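PDB 4RYE: D-alanyl-D-alanine carboxypeptidase DacB2 from Mycobacterium tuberculosis H37Rv, which shows D,D-carboxypeptidase activity on pentapeptides in vitro and probably cleaves the D-Ala-D-Ala end of peptidoglycan stem peptides. Local coordinates for residues 6-9 against 10-14; 152-155 against 156-159. One frame throughout, in Å; residues are numbered along the deposited sequence.

How the contacts relate
Both contacts are local, and they come in series along a fold of the beta-lactamase clan, where helices pack on an antiparallel sheet. Contact 1 lies at the surface in the N-terminal loop ahead of strand 22-27 and rests against helix 246-259. Contact 2, much later in the chain, starts helix 155-166 in the interior, with its side chains against strands 22-27 and 228-237. The centres of contacts 1 and 2 are about 21 Å apart and their nearest atoms about 11 Å. Strand 22-27 relates the two: the loop of contact 1 leads toward it, and contact 2 packs on it. Contact 2 lies nearer the proposed catalytic residues; contact 1 is remote from them.

Contact 1: 6-9 against 10-14; sequences DVQP and AGSVP
Pro9 and Ser12 face each other across a type II beta turn, Pro9 to Ser12, which reverses the N-terminal loop before strand 22-27. The turn is closed by the backbone bond from Ser12 N to Pro9 O (3.1 Å). A second bond reaches the same carbonyl from the same residue: Ser12 OG donates to Pro9 O at 2.7 Å, in the carbonyl plane and on a lone pair, whereas the amide N-H comes in tilted from that plane. With chi1 at 63°, OG sits between the backbone N and C of Ser12, which aims the hydroxyl at the carbonyl of Pro9. CD of the Pro9 ring is 3.6 Å from Ser12 OG. At the third position of the turn, Gly11 has the positive phi (88°) of a type II turn.

Gln8 extends the network beyond the turn. Its chain is stretched beyond CG and carries the amide across to the later residues. Both N-H groups of Gln8 NE2 are used in the amide plane: one runs almost straight (171°) to Ser12 OG at 2.7 Å, and the other reaches Val13 O at 2.8 Å from above the carbonyl plane. OE1 accepts from Ile15 N, and together with the bonds made by NE2 this fixes the rotation of the amide. Trp256 of helix 246-259 packs against Gln8, Pro9 and Ser12 and gives its NE1 hydrogen to Val13 O, so the loop is fastened to that helix. The hydroxyl of Ser12 passes its own hydrogen to Pro9 O and receives one from Gln8 NE2.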
loop_
_atom_site.group_PDB
_atom_site.type_symbol
_atom_site.label_atom_id
_atom_site.label_comp_id
_atom_site.label_asym_id
_atom_site.label_seq_id
_atom_site.Cartn_x
_atom_site.Cartn_y
_atom_site.Cartn_z
ATOM N N ASP A 6 16.168 16.723 -1.675
ATOM C CA ASP A 6 15.726 16.085 -0.438
ATOM C C ASP A 6 15.852 17.032 0.746
ATOM O O ASP A 6 16.498 18.074 0.664
ATOM C CB ASP A 6 16.541 14.818 -0.158
ATOM N N VAL A 7 15.204 16.666 1.843
ATOM C CA VAL A 7 15.410 17.332 3.115
ATOM C C VAL A 7 15.803 16.207 4.055
ATOM O O VAL A 7 15.095 15.213 4.167
ATOM C CB VAL A 7 14.120 18.026 3.624
ATOM C CG1 VAL A 7 14.312 18.586 5.025
ATOM C CG2 VAL A 7 13.675 19.120 2.660
ATOM N N GLN A 8 16.954 16.343 4.693
ATOM C CA GLN A 8 17.371 15.386 5.712
ATOM C C GLN A 8 18.072 16.195 6.803
ATOM O O GLN A 8 18.403 17.356 6.572
ATOM C CB GLN A 8 18.277 14.305 5.111
ATOM C CG GLN A 8 19.493 14.816 4.372
ATOM C CD GLN A 8 20.318 13.679 3.813
ATOM O OE1 GLN A 8 20.262 13.382 2.617
ATOM N NE2 GLN A 8 21.071 13.015 4.682
ATOM N N PRO A 9 18.263 15.608 8.000
ATOM C CA PRO A 9 18.854 16.398 9.095
ATOM C C PRO A 9 20.300 16.802 8.814
ATOM O O PRO A 9 21.050 16.019 8.232
ATOM C CB PRO A 9 18.817 15.434 10.292
ATOM C CG PRO A 9 17.745 14.413 9.944
ATOM C CD PRO A 9 17.847 14.264 8.445
ATOM N N ALA A 10 20.684 18.003 9.244
ATOM C CA ALA A 10 22.048 18.486 9.083
ATOM C C ALA A 10 23.066 17.482 9.633
ATOM O O ALA A 10 22.924 16.983 10.751
ATOM C CB ALA A 10 22.205 19.821 9.780
ATOM N N GLY A 11 24.093 17.183 8.844
ATOM C CA GLY A 11 25.170 16.328 9.312
ATOM C C GLY A 11 24.924 14.846 9.092
ATOM O O GLY A 11 25.832 14.038 9.271
ATOM N N SER A 12 23.704 14.482 8.712
ATOM C CA SER A 12 23.399 13.079 8.452
ATOM C C SER A 12 24.070 12.585 7.166
ATOM O O SER A 12 24.453 13.378 6.300
ATOM C CB SER A 12 21.881 12.821 8.420
ATOM O OG SER A 12 21.223 13.509 7.370
ATOM N N VAL A 13 24.217 11.268 7.059
ATOM C CA VAL A 13 24.802 10.651 5.881
ATOM C C VAL A 13 23.935 10.967 4.670
ATOM O O VAL A 13 22.716 10.784 4.716
ATOM C CB VAL A 13 24.889 9.124 6.066
ATOM C CG1 VAL A 13 25.116 8.431 4.733
ATOM C CG2 VAL A 13 25.989 8.775 7.073
ATOM N N PRO A 14 24.558 11.452 3.584
ATOM C CA PRO A 14 23.822 11.739 2.346
ATOM C C PRO A 14 23.046 10.514 1.862
ATOM O O PRO A 14 23.595 9.404 1.807
ATOM C CB PRO A 14 24.938 12.082 1.344
ATOM C CG PRO A 14 26.074 12.560 2.191
ATOM C CD PRO A 14 26.000 11.727 3.445
#

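Contact 2: 152-155 against 156-159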
loop_
_atom_site.group_PDB
_atom_site.type_symbol
_atom_site.label_atom_id
_atom_site.label_comp_id
_atom_site.label_asym_id
_atom_site.label_seq_id
_atom_site.Cartn_x
_atom_site.Cartn_y
_atom_site.Cartn_z
ATOM N N ALA A 152 -4.978 10.591 -6.675
ATOM C CA ALA A 152 -3.831 11.301 -6.144
ATOM C C ALA A 152 -3.537 10.883 -4.726
ATOM O O ALA A 152 -4.447 10.594 -3.952
ATOM C CB ALA A 152 -4.077 12.805 -6.185
ATOM N N SER A 153 -2.252 10.863 -4.390
ATOM C CA SER A 153 -1.833 10.847 -2.989
ATOM C C SER A 153 -0.449 11.475 -2.905
ATOM O O SER A 153 0.088 11.942 -3.912
ATOM C CB SER A 153 -1.838 9.421 -2.415
ATOM O OG SER A 153 -1.726 9.467 -0.988
ATOM N N THR A 154 0.130 11.499 -1.711
ATOM C CA THR A 154 1.474 12.039 -1.536
ATOM C C THR A 154 2.230 11.024 -0.706
ATOM O O THR A 154 1.606 10.173 -0.056
ATOM C CB THR A 154 1.470 13.400 -0.810
ATOM O OG1 THR A 154 0.939 13.239 0.515
ATOM C CG2 THR A 154 0.624 14.432 -1.585
ATOM N N ALA A 155 3.557 11.088 -0.735
ATOM C CA ALA A 155 4.367 10.200 0.097
ATOM C C ALA A 155 3.962 10.346 1.565
ATOM O O ALA A 155 3.806 9.359 2.287
ATOM C CB ALA A 155 5.858 10.500 -0.093
ATOM N N HIS A 156 3.768 11.589 1.994
ATOM C CA HIS A 156 3.280 11.876 3.340
ATOM C C HIS A 156 1.938 11.201 3.625
ATOM O O HIS A 156 1.798 10.483 4.624
ATOM C CB HIS A 156 3.179 13.393 3.555
ATOM C CG HIS A 156 2.444 13.776 4.799
ATOM N ND1 HIS A 156 1.064 13.830 4.866
ATOM C CD2 HIS A 156 2.892 14.126 6.030
ATOM C CE1 HIS A 156 0.698 14.199 6.081
ATOM N NE2 HIS A 156 1.786 14.388 6.804
ATOM N N ASP A 157 0.940 11.422 2.771
ATOM C CA ASP A 157 -0.354 10.777 3.005
ATOM C C ASP A 157 -0.282 9.249 2.976
ATOM O O ASP A 157 -0.988 8.581 3.731
ATOM C CB ASP A 157 -1.411 11.245 1.998
ATOM C CG ASP A 157 -1.921 12.638 2.289
ATOM O OD1 ASP A 157 -1.300 13.337 3.120
ATOM O OD2 ASP A 157 -2.940 13.044 1.674
ATOM N N LEU A 158 0.543 8.690 2.092
ATOM C CA LEU A 158 0.660 7.235 2.026
ATOM C C LEU A 158 1.142 6.635 3.357
ATOM O O LEU A 158 0.604 5.627 3.806
ATOM C CB LEU A 158 1.552 6.781 0.852
ATOM C CG LEU A 158 0.959 6.952 -0.550
ATOM C CD1 LEU A 158 1.940 6.436 -1.616
ATOM C CD2 LEU A 158 -0.374 6.221 -0.656
ATOM N N VAL A 159 2.139 7.244 3.990
ATOM C CA VAL A 159 2.624 6.702 5.266
ATOM C C VAL A 159 1.626 6.955 6.389
ATOM O O VAL A 159 1.534 6.175 7.327
ATOM C CB VAL A 159 4.061 7.171 5.655
ATOM C CG1 VAL A 159 5.063 6.759 4.585
ATOM C CG2 VAL A 159 4.140 8.679 5.918
#
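Thr154 O accepts from Leu158 N at 2.8 Å, and Leu158 CG lies close beside the same oxygen at 3.3 Å. The side chain of Thr154 holds a second amide: Asp157 N donates to OG1 at 2.9 Å along an almost straight line (168°). A chi1 of 63° places OG1 between the backbone N and C of Thr154, which points the hydroxyl oxygen at the amide of Asp157. Thr154 is therefore the N-cap of helix 155-166, its hydroxyl oxygen satisfying an amide that has no earlier helical carbonyl to pair with. One residue on, the regular helical pattern continues with Val159 N bonded to Ala155 O (3.2 Å).

Ser153 OG lies 3.5 Å from both Asp157 CB and Leu158 CD2, while its hydrogen bond goes to Thr136 OG1. Asp157 also reaches the 135-136 loop: OD2 is gripped by Ser135 N and Thr136 OG1. Its other oxygen, OD1, accepts from His156 ND1 at 3.0 Å, at the ring edge, in the plane of the imidazole. His156 NE2 is bonded to OXT of Leu269, the last residue of the deposited chain. Set between two carboxylates, the imidazole is probably biased toward its protonated form, and the helix N-terminus would help keep Asp157 ionised.

Ala155 and Val159 pack on strand 22-27, Ala155 against Thr22 and both against Ile24. Leu158 leans on Ala233 and Met235 of strand 228-237 and on Thr48; its side chain is about 10 Å from those of Ser47, the inferred acyl-ester nucleophile, and Lys50, the probable proton acceptor.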